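Local coordinates for protein transketolase (PDB 3L84) that probably works as a thiamine diphosphate-dependent enzyme of the transketolase family, assembled as a dimer of two like subunits, at residues 81-86 / 96-101; 70-75 / 100-105; 76-81 / 280-285. All blocks are in the same frame, centred on the assembly; numbering follows the deposited sequence. Where two conformers were deposited one is given.

Contact 1. Residues 81-86 / 96-101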
ATOM      1  N   TYR A  81      14.516 -32.096  -6.574  1.00  7.24           N
ATOM      2  CA  TYR A  81      14.839 -31.198  -5.475  1.00  8.08           C
ATOM      3  C   TYR A  81      14.616 -31.923  -4.160  1.00  8.87           C
ATOM      4  O   TYR A  81      14.023 -33.006  -4.107  1.00  8.88           O
ATOM      5  CB  TYR A  81      13.982 -29.950  -5.546  1.00  7.86           C
ATOM      6  CG  TYR A  81      14.357 -28.984  -6.642  1.00  8.45           C
ATOM      7  CD1 TYR A  81      13.985 -29.204  -7.944  1.00  7.42           C
ATOM      8  CD2 TYR A  81      15.077 -27.825  -6.369  1.00  7.89           C
ATOM      9  CE1 TYR A  81      14.306 -28.286  -8.947  1.00  8.64           C
ATOM     10  CE2 TYR A  81      15.413 -26.928  -7.365  1.00  8.05           C
ATOM     11  CZ  TYR A  81      15.070 -27.169  -8.637  1.00  8.57           C
ATOM     12  OH  TYR A  81      15.368 -26.270  -9.649  1.00 10.13           O
ATOM     13  N   ASP A  82      15.052 -31.297  -3.066  1.00 10.14           N
ATOM     14  CA  ASP A  82      14.959 -31.894  -1.743  1.00 11.95           C
ATOM     15  C   ASP A  82      13.567 -31.652  -1.180  1.00 12.24           C
ATOM     16  O   ASP A  82      13.357 -30.869  -0.243  1.00 13.42           O
ATOM     17  CB  ASP A  82      16.036 -31.281  -0.837  1.00 13.80           C
ATOM     18  CG  ASP A  82      16.116 -31.940   0.509  1.00 18.44           C
ATOM     19  OD1 ASP A  82      15.669 -33.103   0.664  1.00 21.83           O
ATOM     20  OD2 ASP A  82      16.621 -31.254   1.410  1.00 24.57           O
ATOM     21  N   LEU A  83      12.591 -32.298  -1.778  1.00 10.92           N
ATOM     22  CA  LEU A  83      11.180 -32.225  -1.378  1.00  9.62           C
ATOM     23  C   LEU A  83      10.650 -33.602  -1.686  1.00  9.27           C
ATOM     24  O   LEU A  83      10.760 -34.036  -2.846  1.00  9.77           O
ATOM     25  CB  LEU A  83      10.463 -31.159  -2.189  1.00 10.85           C
ATOM     26  CG  LEU A  83       9.119 -30.690  -1.719  1.00  9.74           C
ATOM     27  CD1 LEU A  83       9.151 -30.073  -0.300  1.00 10.58           C
ATOM     28  CD2 LEU A  83       8.436 -29.692  -2.682  1.00 11.39           C
ATOM     29  N   SER A  84      10.188 -34.320  -0.657  1.00  8.62           N
ATOM     30  CA  SER A  84       9.830 -35.724  -0.775  1.00  7.79           C
ATOM     31  C   SER A  84       8.352 -35.938  -1.069  1.00  7.61           C
ATOM     32  O   SER A  84       7.522 -35.034  -0.949  1.00  7.67           O
ATOM     33  CB  SER A  84      10.189 -36.455   0.506  1.00  7.65           C
ATOM     34  OG  SER A  84       9.336 -36.061   1.552  1.00  9.16           O
ATOM     35  N   LEU A  85       8.004 -37.169  -1.406  1.00  8.18           N
ATOM     36  CA  LEU A  85       6.614 -37.543  -1.548  1.00  9.05           C
ATOM     37  C   LEU A  85       5.859 -37.354  -0.233  1.00  8.89           C
ATOM     38  O   LEU A  85       4.741 -36.843  -0.227  1.00  9.29           O
ATOM     39  CB  LEU A  85       6.484 -38.980  -2.054  1.00  9.97           C
ATOM     40  CG  LEU A  85       5.093 -39.372  -2.570  1.00 12.60           C
ATOM     41  CD1 LEU A  85       4.723 -38.601  -3.847  1.00 14.17           C
ATOM     42  CD2 LEU A  85       5.055 -40.892  -2.810  1.00 14.16           C
ATOM     43  N   GLU A  86       6.466 -37.713   0.885  1.00  8.73           N
ATOM     44  CA  GLU A  86       5.845 -37.467   2.169  1.00  9.83           C
ATOM     45  C   GLU A  86       5.564 -35.969   2.384  1.00  8.97           C
ATOM     46  O   GLU A  86       4.537 -35.594   2.932  1.00  8.80           O
ATOM     47  CB  GLU A  86       6.693 -38.006   3.321  1.00 11.77           C
ATOM     48  CG  GLU A  86       5.912 -38.188   4.603  1.00 17.98           C
ATOM     49  CD  GLU A  86       4.756 -39.213   4.511  1.00 24.08           C
ATOM     50  OE1 GLU A  86       4.720 -40.098   3.615  1.00 26.39           O
ATOM     51  OE2 GLU A  86       3.853 -39.107   5.359  1.00 31.89           O
ATOM     52  N   SER A  96       4.945 -28.170   7.927  1.00  7.66           N
ATOM     53  CA  SER A  96       5.417 -28.930   6.757  1.00  6.98           C
ATOM     54  C   SER A  96       6.321 -28.094   5.858  1.00  7.62           C
ATOM     55  O   SER A  96       6.341 -26.870   5.961  1.00  8.25           O
ATOM     56  CB  SER A  96       4.271 -29.487   5.941  1.00  7.29           C
ATOM     57  OG  SER A  96       3.768 -28.537   5.030  1.00  7.88           O
ATOM     58  N   LYS A  97       7.000 -28.784   4.936  1.00  7.45           N
ATOM     59  CA  LYS A  97       7.810 -28.162   3.882  0.50  7.37           C
ATOM     60  C   LYS A  97       6.973 -27.681   2.697  1.00  6.89           C
ATOM     61  O   LYS A  97       7.518 -27.146   1.712  1.00  8.29           O
ATOM     62  CB  LYS A  97       8.880 -29.143   3.367  0.50  7.62           C
ATOM     63  CG  LYS A  97       9.928 -29.523   4.402  0.50  9.95           C
ATOM     64  CD  LYS A  97      11.112 -30.249   3.761  0.50 11.98           C
ATOM     65  CE  LYS A  97      12.125 -30.661   4.829  0.50 13.76           C
ATOM     66  NZ  LYS A  97      13.246 -31.470   4.271  0.50 16.19           N
ATOM     67  N   THR A  98       5.643 -27.881   2.772  1.00  6.45           N
ATOM     68  CA  THR A  98       4.723 -27.577   1.680  1.00  6.46           C
ATOM     69  C   THR A  98       3.580 -26.689   2.157  1.00  6.25           C
ATOM     70  O   THR A  98       2.416 -27.060   2.088  1.00  6.17           O
ATOM     71  CB  THR A  98       4.213 -28.888   1.069  1.00  6.93           C
ATOM     72  OG1 THR A  98       3.810 -29.739   2.154  1.00  7.03           O
ATOM     73  CG2 THR A  98       5.317 -29.562   0.250  1.00  8.13           C
ATOM     74  N   PRO A  99       3.884 -25.468   2.587  1.00  6.34           N
ATOM     75  CA  PRO A  99       2.863 -24.538   3.029  1.00  6.37           C
ATOM     76  C   PRO A  99       1.964 -24.090   1.872  1.00  6.07           C
ATOM     77  O   PRO A  99       2.285 -24.216   0.698  1.00  6.79           O
ATOM     78  CB  PRO A  99       3.682 -23.347   3.554  1.00  6.39           C
ATOM     79  CG  PRO A  99       4.984 -23.428   2.834  1.00  6.93           C
ATOM     80  CD  PRO A  99       5.226 -24.885   2.755  1.00  6.79           C
ATOM     81  N   GLY A 100       0.819 -23.510   2.230  1.00  6.11           N
ATOM     82  CA  GLY A 100      -0.207 -23.154   1.224  1.00  7.32           C
ATOM     83  C   GLY A 100       0.222 -22.195   0.151  1.00  7.24           C
ATOM     84  O   GLY A 100      -0.309 -22.254  -0.951  1.00  8.11           O
ATOM     85  N   HIS A 101       1.113 -21.276   0.493  1.00  6.83           N
ATOM     86  CA  HIS A 101       1.778 -20.434  -0.488  1.00  7.37           C
ATOM     87  C   HIS A 101       3.279 -20.620  -0.337  1.00  7.20           C
ATOM     88  O   HIS A 101       3.753 -20.913   0.756  1.00  7.86           O
ATOM     89  CB  HIS A 101       1.389 -18.951  -0.359  1.00  7.64           C
ATOM     90  CG  HIS A 101      -0.069 -18.716  -0.571  1.00  7.14           C
ATOM     91  ND1 HIS A 101      -0.633 -18.313  -1.766  1.00 11.78           N
ATOM     92  CD2 HIS A 101      -1.106 -18.931   0.274  1.00  8.72           C
ATOM     93  CE1 HIS A 101      -1.957 -18.268  -1.620  1.00  9.25           C
ATOM     94  NE2 HIS A 101      -2.261 -18.630  -0.400  1.00 12.71           N
TER
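Leu-83 carries its CG anti to the backbone N (chi1 -165°), which brings methyl CD1 round to Lys-97 and Thr-98, whose CB atoms both point toward 81-86. Thr-98 has chi1 of 47°: OG1 is lodged between its own N and carbonyl carbon, and methyl CG2 is left to meet the leucine. One methyl thus serves two neighbours, CD1 of Leu-83 lying 3.8 Å from CB of Lys-97 and 3.9 Å from CG2 of Thr-98. Leu-83 and Lys-97 run past each other in opposite directions, and the lysine touches through CB, at its root, while its extended chain leads out toward the carboxylate of Asp-82. There NZ of Lys-97 stands 4.4 Å from OD2 of Asp-82, too far for a salt bridge, and a second deposited conformer of the lysine makes any pairing doubtful. Thr-98 is held by an ST turn, its N donating to OG of Ser-96 at 3.0 Å, and its OG1 bonds to the carbonyl O of Asp-87. Asp-87 belongs to the short helix 85-88, which Ser-84 N-caps. Tyr-73 and Leu-76 of helix 69-79 also pack on Leu-83. Cohesion here therefore comes from methyl packing on the buried side, with the threonine hydroxyl satisfied away from the leucine and the charged groups left on the solvent side, where their attraction is probably slight.

Contact 2. Residues 70-75 / 100-105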
ATOM      1  N   ALA A  70       0.690 -26.163  -5.179  1.00  6.92           N
ATOM      2  CA  ALA A  70       0.740 -27.606  -5.316  1.00  7.06           C
ATOM      3  C   ALA A  70       1.443 -28.026  -6.606  1.00  7.38           C
ATOM      4  O   ALA A  70       2.141 -29.033  -6.671  1.00  7.62           O
ATOM      5  CB  ALA A  70      -0.683 -28.201  -5.268  1.00  7.94           C
ATOM      6  N   LEU A  71       1.250 -27.254  -7.658  1.00  7.33           N
ATOM      7  CA  LEU A  71       1.900 -27.560  -8.934  1.00  6.90           C
ATOM      8  C   LEU A  71       3.410 -27.349  -8.841  1.00  7.36           C
ATOM      9  O   LEU A  71       4.200 -28.161  -9.332  1.00  7.44           O
ATOM     10  CB  LEU A  71       1.333 -26.692 -10.063  1.00  7.24           C
ATOM     11  CG  LEU A  71       1.899 -26.940 -11.457  1.00  8.04           C
ATOM     12  CD1 LEU A  71       1.539 -28.340 -11.949  1.00  8.19           C
ATOM     13  CD2 LEU A  71       1.427 -25.867 -12.498  1.00  9.05           C
ATOM     14  N   LEU A  72       3.828 -26.234  -8.225  1.00  6.65           N
ATOM     15  CA  LEU A  72       5.248 -25.989  -8.006  1.00  7.05           C
ATOM     16  C   LEU A  72       5.879 -27.108  -7.197  1.00  6.94           C
ATOM     17  O   LEU A  72       6.921 -27.641  -7.572  1.00  6.98           O
ATOM     18  CB  LEU A  72       5.484 -24.647  -7.326  1.00  7.20           C
ATOM     19  CG  LEU A  72       6.939 -24.291  -6.977  1.00  7.86           C
ATOM     20  CD1 LEU A  72       7.835 -24.281  -8.169  1.00 10.54           C
ATOM     21  CD2 LEU A  72       6.933 -22.962  -6.241  1.00 10.00           C
ATOM     22  N   TYR A  73       5.246 -27.489  -6.093  1.00  6.03           N
ATOM     23  CA  TYR A  73       5.803 -28.546  -5.250  1.00  6.34           C
ATOM     24  C   TYR A  73       5.875 -29.882  -5.996  1.00  6.96           C
ATOM     25  O   TYR A  73       6.853 -30.613  -5.867  1.00  7.03           O
ATOM     26  CB  TYR A  73       4.938 -28.709  -4.003  1.00  6.43           C
ATOM     27  CG  TYR A  73       4.880 -27.512  -3.089  1.00  6.67           C
ATOM     28  CD1 TYR A  73       5.909 -26.628  -2.996  1.00  7.52           C
ATOM     29  CD2 TYR A  73       3.769 -27.281  -2.295  1.00  8.31           C
ATOM     30  CE1 TYR A  73       5.840 -25.532  -2.129  1.00  8.56           C
ATOM     31  CE2 TYR A  73       3.691 -26.227  -1.424  1.00  6.06           C
ATOM     32  CZ  TYR A  73       4.699 -25.338  -1.354  1.00  6.82           C
ATOM     33  OH  TYR A  73       4.635 -24.252  -0.486  1.00  7.51           O
ATOM     34  N   SER A  74       4.855 -30.186  -6.783  1.00  6.43           N
ATOM     35  CA  SER A  74       4.884 -31.405  -7.587  1.00  6.81           C
ATOM     36  C   SER A  74       6.096 -31.420  -8.520  1.00  7.58           C
ATOM     37  O   SER A  74       6.825 -32.427  -8.602  1.00  7.89           O
ATOM     38  CB  SER A  74       3.611 -31.517  -8.392  1.00  7.29           C
ATOM     39  OG  SER A  74       2.438 -31.691  -7.599  1.00  8.49           O
ATOM     40  N   PHE A  75       6.308 -30.291  -9.207  1.00  6.80           N
ATOM     41  CA  PHE A  75       7.428 -30.148 -10.129  1.00  7.27           C
ATOM     42  C   PHE A  75       8.779 -30.239  -9.416  1.00  7.17           C
ATOM     43  O   PHE A  75       9.695 -30.906  -9.897  1.00  7.34           O
ATOM     44  CB  PHE A  75       7.291 -28.833 -10.883  1.00  7.43           C
ATOM     45  CG  PHE A  75       8.461 -28.525 -11.769  1.00  7.59           C
ATOM     46  CD1 PHE A  75       8.731 -29.314 -12.862  1.00  9.87           C
ATOM     47  CD2 PHE A  75       9.335 -27.511 -11.456  1.00 10.56           C
ATOM     48  CE1 PHE A  75       9.845 -29.059 -13.665  1.00 11.31           C
ATOM     49  CE2 PHE A  75      10.434 -27.253 -12.272  1.00 10.98           C
ATOM     50  CZ  PHE A  75      10.666 -28.026 -13.370  1.00 12.34           C
ATOM     51  N   GLY A 100       0.819 -23.510   2.230  1.00  6.11           N
ATOM     52  CA  GLY A 100      -0.207 -23.154   1.224  1.00  7.32           C
ATOM     53  C   GLY A 100       0.222 -22.195   0.151  1.00  7.24           C
ATOM     54  O   GLY A 100      -0.309 -22.254  -0.951  1.00  8.11           O
ATOM     55  N   HIS A 101       1.113 -21.276   0.493  1.00  6.83           N
ATOM     56  CA  HIS A 101       1.778 -20.434  -0.488  1.00  7.37           C
ATOM     57  C   HIS A 101       3.279 -20.620  -0.337  1.00  7.20           C
ATOM     58  O   HIS A 101       3.753 -20.913   0.756  1.00  7.86           O
ATOM     59  CB  HIS A 101       1.389 -18.951  -0.359  1.00  7.64           C
ATOM     60  CG  HIS A 101      -0.069 -18.716  -0.571  1.00  7.14           C
ATOM     61  ND1 HIS A 101      -0.633 -18.313  -1.766  1.00 11.78           N
ATOM     62  CD2 HIS A 101      -1.106 -18.931   0.274  1.00  8.72           C
ATOM     63  CE1 HIS A 101      -1.957 -18.268  -1.620  1.00  9.25           C
ATOM     64  NE2 HIS A 101      -2.261 -18.630  -0.400  1.00 12.71           N
ATOM     65  N   PRO A 102       4.066 -20.496  -1.405  1.00  7.59           N
ATOM     66  CA  PRO A 102       5.485 -20.906  -1.303  1.00  8.58           C
ATOM     67  C   PRO A 102       6.340 -19.976  -0.448  1.00  8.04           C
ATOM     68  O   PRO A 102       6.155 -18.735  -0.458  1.00  8.29           O
ATOM     69  CB  PRO A 102       5.957 -20.889  -2.762  1.00  9.00           C
ATOM     70  CG  PRO A 102       4.671 -20.942  -3.601  1.00  8.80           C
ATOM     71  CD  PRO A 102       3.712 -20.120  -2.787  1.00  7.44           C
ATOM     72  N   GLU A 103       7.261 -20.608   0.270  1.00  7.78           N
ATOM     73  CA  GLU A 103       8.166 -19.933   1.224  1.00  7.92           C
ATOM     74  C   GLU A 103       9.581 -20.338   0.857  1.00  7.22           C
ATOM     75  O   GLU A 103       9.836 -21.485   0.475  1.00  7.99           O
ATOM     76  CB  GLU A 103       7.897 -20.335   2.684  1.00  8.40           C
ATOM     77  CG  GLU A 103       6.486 -20.008   3.138  1.00  9.80           C
ATOM     78  CD  GLU A 103       6.139 -20.436   4.552  1.00 10.66           C
ATOM     79  OE1 GLU A 103       7.006 -20.889   5.330  1.00 12.96           O
ATOM     80  OE2 GLU A 103       4.917 -20.359   4.872  1.00 10.69           O
ATOM     81  N   ILE A 104      10.555 -19.431   1.007  1.00  7.04           N
ATOM     82  CA  ILE A 104      11.922 -19.736   0.582  1.00  7.14           C
ATOM     83  C   ILE A 104      12.633 -20.763   1.453  1.00  8.18           C
ATOM     84  O   ILE A 104      13.651 -21.297   1.058  1.00  9.35           O
ATOM     85  CB  ILE A 104      12.779 -18.470   0.401  1.00  6.77           C
ATOM     86  CG1 ILE A 104      12.973 -17.718   1.717  1.00  7.22           C
ATOM     87  CG2 ILE A 104      12.159 -17.571  -0.715  1.00  8.04           C
ATOM     88  CD1 ILE A 104      14.199 -16.748   1.637  1.00  8.89           C
ATOM     89  N   SER A 105      12.082 -21.083   2.626  1.00  8.05           N
ATOM     90  CA  SER A 105      12.618 -22.183   3.397  1.00 10.12           C
ATOM     91  C   SER A 105      12.451 -23.524   2.701  1.00 10.75           C
ATOM     92  O   SER A 105      13.181 -24.487   3.012  1.00 12.21           O
ATOM     93  CB  SER A 105      11.971 -22.190   4.776  1.00 10.73           C
ATOM     94  OG  SER A 105      10.565 -22.151   4.709  1.00 12.19           O
TER
HETATM   95  O   HOH W   1       7.239 -23.418   0.157  1.00  8.34           O
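Tyr-73 and Leu-72 reach Pro-102 in two different ways, the tyrosine end-on to the backbone and the leucine against the ring. The CB of Tyr-73 points to one side of the 100-105 chain, but the long phenol brings OH to 3.5 Å from CA of Pro-102. Leu-72, whose CB points toward the loop and whose CG is anti to its backbone N (chi1 177°), crosses the proline at a slant, CD2 meeting CG of Pro-102 at 4.0 Å and CB at 4.2 Å. Leu-72 also packs on Phe-63 of strand 60-63, and Pro-102 on Val-109. The phenol oxygen works twice: it donates to the carbonyl O of Pro-99, and it accepts from water 1 at 2.8 Å. That water in turn accepts from the backbone N of Glu-103, also at 2.8 Å, so a single solvent molecule joins the helix side chain to the loop backbone. With one bond given and one received, the hydroxyl of this buried tyrosine is satisfied on both counts, and its polar tie to 100-105 runs through water while direct contact is van der Waals packing.

Contact 3. Residues 76-81 / 280-285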
ATOM      1  N   LEU A  76       8.916 -29.606  -8.254  1.00  7.30           N
ATOM      2  CA  LEU A  76      10.199 -29.682  -7.518  1.00  7.63           C
ATOM      3  C   LEU A  76      10.483 -31.118  -7.092  1.00  7.08           C
ATOM      4  O   LEU A  76      11.612 -31.619  -7.231  1.00  7.38           O
ATOM      5  CB  LEU A  76      10.193 -28.751  -6.311  1.00  8.03           C
ATOM      6  CG  LEU A  76      10.088 -27.266  -6.611  1.00  8.31           C
ATOM      7  CD1 LEU A  76      10.008 -26.431  -5.309  1.00 10.07           C
ATOM      8  CD2 LEU A  76      11.264 -26.756  -7.469  1.00 10.25           C
ATOM      9  N   HIS A  77       9.470 -31.824  -6.587  1.00  6.83           N
ATOM     10  CA  HIS A  77       9.653 -33.218  -6.193  1.00  6.33           C
ATOM     11  C   HIS A  77      10.064 -34.082  -7.399  1.00  6.32           C
ATOM     12  O   HIS A  77      11.014 -34.857  -7.359  1.00  6.79           O
ATOM     13  CB  HIS A  77       8.364 -33.795  -5.600  1.00  6.78           C
ATOM     14  CG  HIS A  77       8.500 -35.240  -5.279  1.00  7.23           C
ATOM     15  ND1 HIS A  77       7.857 -36.255  -5.957  1.00 11.98           N
ATOM     16  CD2 HIS A  77       9.338 -35.839  -4.405  1.00  6.08           C
ATOM     17  CE1 HIS A  77       8.257 -37.420  -5.466  1.00  6.59           C
ATOM     18  NE2 HIS A  77       9.164 -37.193  -4.536  1.00 11.21           N
ATOM     19  N   LEU A  78       9.319 -33.952  -8.482  1.00  6.01           N
ATOM     20  CA  LEU A  78       9.571 -34.766  -9.675  1.00  7.13           C
ATOM     21  C   LEU A  78      10.936 -34.503 -10.288  1.00  7.56           C
ATOM     22  O   LEU A  78      11.546 -35.411 -10.849  1.00  7.54           O
ATOM     23  CB  LEU A  78       8.493 -34.528 -10.727  1.00  6.54           C
ATOM     24  CG  LEU A  78       7.130 -35.122 -10.367  1.00  6.89           C
ATOM     25  CD1 LEU A  78       6.006 -34.454 -11.189  1.00  9.85           C
ATOM     26  CD2 LEU A  78       7.122 -36.635 -10.601  1.00  9.99           C
ATOM     27  N   SER A  79      11.394 -33.266 -10.219  1.00  6.85           N
ATOM     28  CA  SER A  79      12.669 -32.867 -10.808  1.00  8.30           C
ATOM     29  C   SER A  79      13.874 -33.207  -9.979  1.00  8.56           C
ATOM     30  O   SER A  79      15.016 -33.024 -10.472  1.00  9.32           O
ATOM     31  CB  SER A  79      12.687 -31.365 -11.087  1.00  9.82           C
ATOM     32  OG  SER A  79      11.692 -31.037 -12.021  1.00 12.21           O
ATOM     33  N   GLY A  80      13.699 -33.675  -8.728  1.00  8.14           N
ATOM     34  CA  GLY A  80      14.827 -34.095  -7.916  1.00  8.27           C
ATOM     35  C   GLY A  80      15.295 -33.122  -6.877  1.00  8.25           C
ATOM     36  O   GLY A  80      16.377 -33.330  -6.302  1.00  9.06           O
ATOM     37  N   TYR A  81      14.516 -32.096  -6.574  1.00  7.24           N
ATOM     38  CA  TYR A  81      14.839 -31.198  -5.475  1.00  8.08           C
ATOM     39  C   TYR A  81      14.616 -31.923  -4.160  1.00  8.87           C
ATOM     40  O   TYR A  81      14.023 -33.006  -4.107  1.00  8.88           O
ATOM     41  CB  TYR A  81      13.982 -29.950  -5.546  1.00  7.86           C
ATOM     42  CG  TYR A  81      14.357 -28.984  -6.642  1.00  8.45           C
ATOM     43  CD1 TYR A  81      13.985 -29.204  -7.944  1.00  7.42           C
ATOM     44  CD2 TYR A  81      15.077 -27.825  -6.369  1.00  7.89           C
ATOM     45  CE1 TYR A  81      14.306 -28.286  -8.947  1.00  8.64           C
ATOM     46  CE2 TYR A  81      15.413 -26.928  -7.365  1.00  8.05           C
ATOM     47  CZ  TYR A  81      15.070 -27.169  -8.637  1.00  8.57           C
ATOM     48  OH  TYR A  81      15.368 -26.270  -9.649  1.00 10.13           O
ATOM     49  N   PHE A 280      -1.187 -40.136  -5.336  1.00 11.03           N
ATOM     50  CA  PHE A 280       0.231 -39.796  -5.333  1.00 11.30           C
ATOM     51  C   PHE A 280       1.067 -40.745  -6.197  1.00 12.52           C
ATOM     52  O   PHE A 280       2.129 -41.219  -5.778  1.00 14.94           O
ATOM     53  CB  PHE A 280       0.756 -39.708  -3.901  1.00 11.05           C
ATOM     54  CG  PHE A 280       0.094 -38.636  -3.095  1.00 11.43           C
ATOM     55  CD1 PHE A 280       0.569 -37.328  -3.125  1.00 12.68           C
ATOM     56  CD2 PHE A 280      -1.025 -38.901  -2.337  1.00 11.50           C
ATOM     57  CE1 PHE A 280      -0.075 -36.327  -2.392  1.00 12.12           C
ATOM     58  CE2 PHE A 280      -1.648 -37.903  -1.603  1.00 11.94           C
ATOM     59  CZ  PHE A 280      -1.168 -36.612  -1.641  1.00 11.69           C
ATOM     60  N   HIS A 281       0.547 -41.034  -7.391  1.00 12.29           N
ATOM     61  CA  HIS A 281       1.161 -41.973  -8.307  1.00 12.68           C
ATOM     62  C   HIS A 281       2.035 -41.249  -9.312  1.00 11.98           C
ATOM     63  O   HIS A 281       1.619 -40.272  -9.931  1.00 13.72           O
ATOM     64  CB  HIS A 281       0.081 -42.738  -9.076  1.00 12.78           C
ATOM     65  CG  HIS A 281       0.647 -43.732 -10.041  1.00 13.63           C
ATOM     66  ND1 HIS A 281       1.398 -44.806  -9.630  1.00 14.86           N
ATOM     67  CD2 HIS A 281       0.634 -43.771 -11.394  1.00 14.24           C
ATOM     68  CE1 HIS A 281       1.803 -45.485 -10.691  1.00 14.42           C
ATOM     69  NE2 HIS A 281       1.335 -44.888 -11.772  1.00 14.13           N
ATOM     70  N   ILE A 282       3.240 -41.764  -9.515  1.00 10.68           N
ATOM     71  CA  ILE A 282       4.157 -41.253 -10.530  1.00 10.64           C
ATOM     72  C   ILE A 282       4.504 -42.397 -11.492  1.00  9.66           C
ATOM     73  O   ILE A 282       5.238 -43.330 -11.127  1.00 10.12           O
ATOM     74  CB  ILE A 282       5.428 -40.661  -9.885  1.00 11.21           C
ATOM     75  CG1 ILE A 282       5.052 -39.600  -8.835  1.00 13.58           C
ATOM     76  CG2 ILE A 282       6.356 -40.136 -11.004  1.00 11.70           C
ATOM     77  CD1 ILE A 282       6.203 -39.063  -7.975  1.00 16.25           C
ATOM     78  N   PRO A 283       3.950 -42.370 -12.717  1.00  9.06           N
ATOM     79  CA  PRO A 283       4.287 -43.441 -13.670  1.00  9.43           C
ATOM     80  C   PRO A 283       5.755 -43.460 -14.028  1.00  9.97           C
ATOM     81  O   PRO A 283       6.415 -42.413 -13.991  1.00  9.86           O
ATOM     82  CB  PRO A 283       3.453 -43.107 -14.913  1.00 10.30           C
ATOM     83  CG  PRO A 283       2.506 -42.081 -14.512  1.00 10.69           C
ATOM     84  CD  PRO A 283       3.017 -41.398 -13.301  1.00  9.77           C
ATOM     85  N   GLN A 284       6.271 -44.629 -14.372  1.00  9.98           N
ATOM     86  CA  GLN A 284       7.698 -44.771 -14.717  1.00 10.54           C
ATOM     87  C   GLN A 284       8.254 -43.836 -15.772  1.00 11.03           C
ATOM     88  O   GLN A 284       9.300 -43.243 -15.550  1.00 10.83           O
ATOM     89  CB  GLN A 284       8.002 -46.213 -15.157  1.00 12.15           C
ATOM     90  CG  GLN A 284       8.258 -47.135 -14.010  1.00 15.30           C
ATOM     91  CD  GLN A 284       9.524 -46.795 -13.252  1.00 17.31           C
ATOM     92  OE1 GLN A 284       9.473 -46.459 -12.070  1.00 20.21           O
ATOM     93  NE2 GLN A 284      10.662 -46.851 -13.920  1.00 16.14           N
ATOM     94  N   ALA A 285       7.625 -43.723 -16.935  1.00 11.66           N
ATOM     95  CA  ALA A 285       8.200 -42.909 -18.015  1.00 12.09           C
ATOM     96  C   ALA A 285       8.340 -41.469 -17.563  1.00 12.01           C
ATOM     97  O   ALA A 285       9.371 -40.832 -17.806  1.00 11.75           O
ATOM     98  CB  ALA A 285       7.352 -43.008 -19.320  1.00 12.13           C
TER
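Ile-282 sets its branched side chain against both His-77 and Leu-78, two successive residues of helix 69-79. Its CG2 and CD1 approach the same leucine methyl, CD2 of Leu-78, at 3.6 Å and 3.7 Å. CD1 also meets the imidazole of His-77 at its edge, in the ring plane, so the methyl abuts the rim of the ring rather than lying over a face. Ile-282 has CG2 anti to its backbone N and CG1 beside that N (chi1 -54°), a setting that spreads both branches toward the helix. Leu-78 slides past the isoleucine in the opposite direction. Farther out, Leu-13 of helix 3-24 and Phe-290 of helix 284-291 pack on Leu-78, Lys-287 touches Ile-282, and Leu-85 and Leu-88 lie against His-77. On the loop side, Phe-280 N bonds to OD2 of Asp-19, and Pro-283 takes the N-cap position of helix 284-291. The helix carrying His-77 and Leu-78 ends just beyond them: Tyr-81 N reaches back to Leu-76 O at 3.0 Å and Gly-80 N to His-77 O at 3.2 Å, while Gly-80 turns to a phi of 101°. CD2 of Leu-76 sits 3.6 Å above the centre of the Tyr-81 ring, the apolar pairing that usually accompanies such a helix end, and together these features make a classic Schellman motif.

How the contacts relate
Helix 69-79 enters first and supplies one side of two contacts in succession: 70-75 for contact 2, then 76-81 for contact 3. Contact 1 starts just after that helix, sharing Tyr-81 with contact 3, and closes a short loop over helix 85-88 onto 96-101. Four residues later, on a run that shares Gly-100 and His-101, contact 2 closes its wider loop. Contact 3 closes last, at 280-285 after 198 intervening residues; contact 1 nests inside its loop, whereas contact 2 crosses it. Together they join helix 69-79 to the chain leading into helix 284-291, and both that helix and the turn after it to the 96-105 loop, where Gly-100 N bonds to Ser-608 of the second subunit.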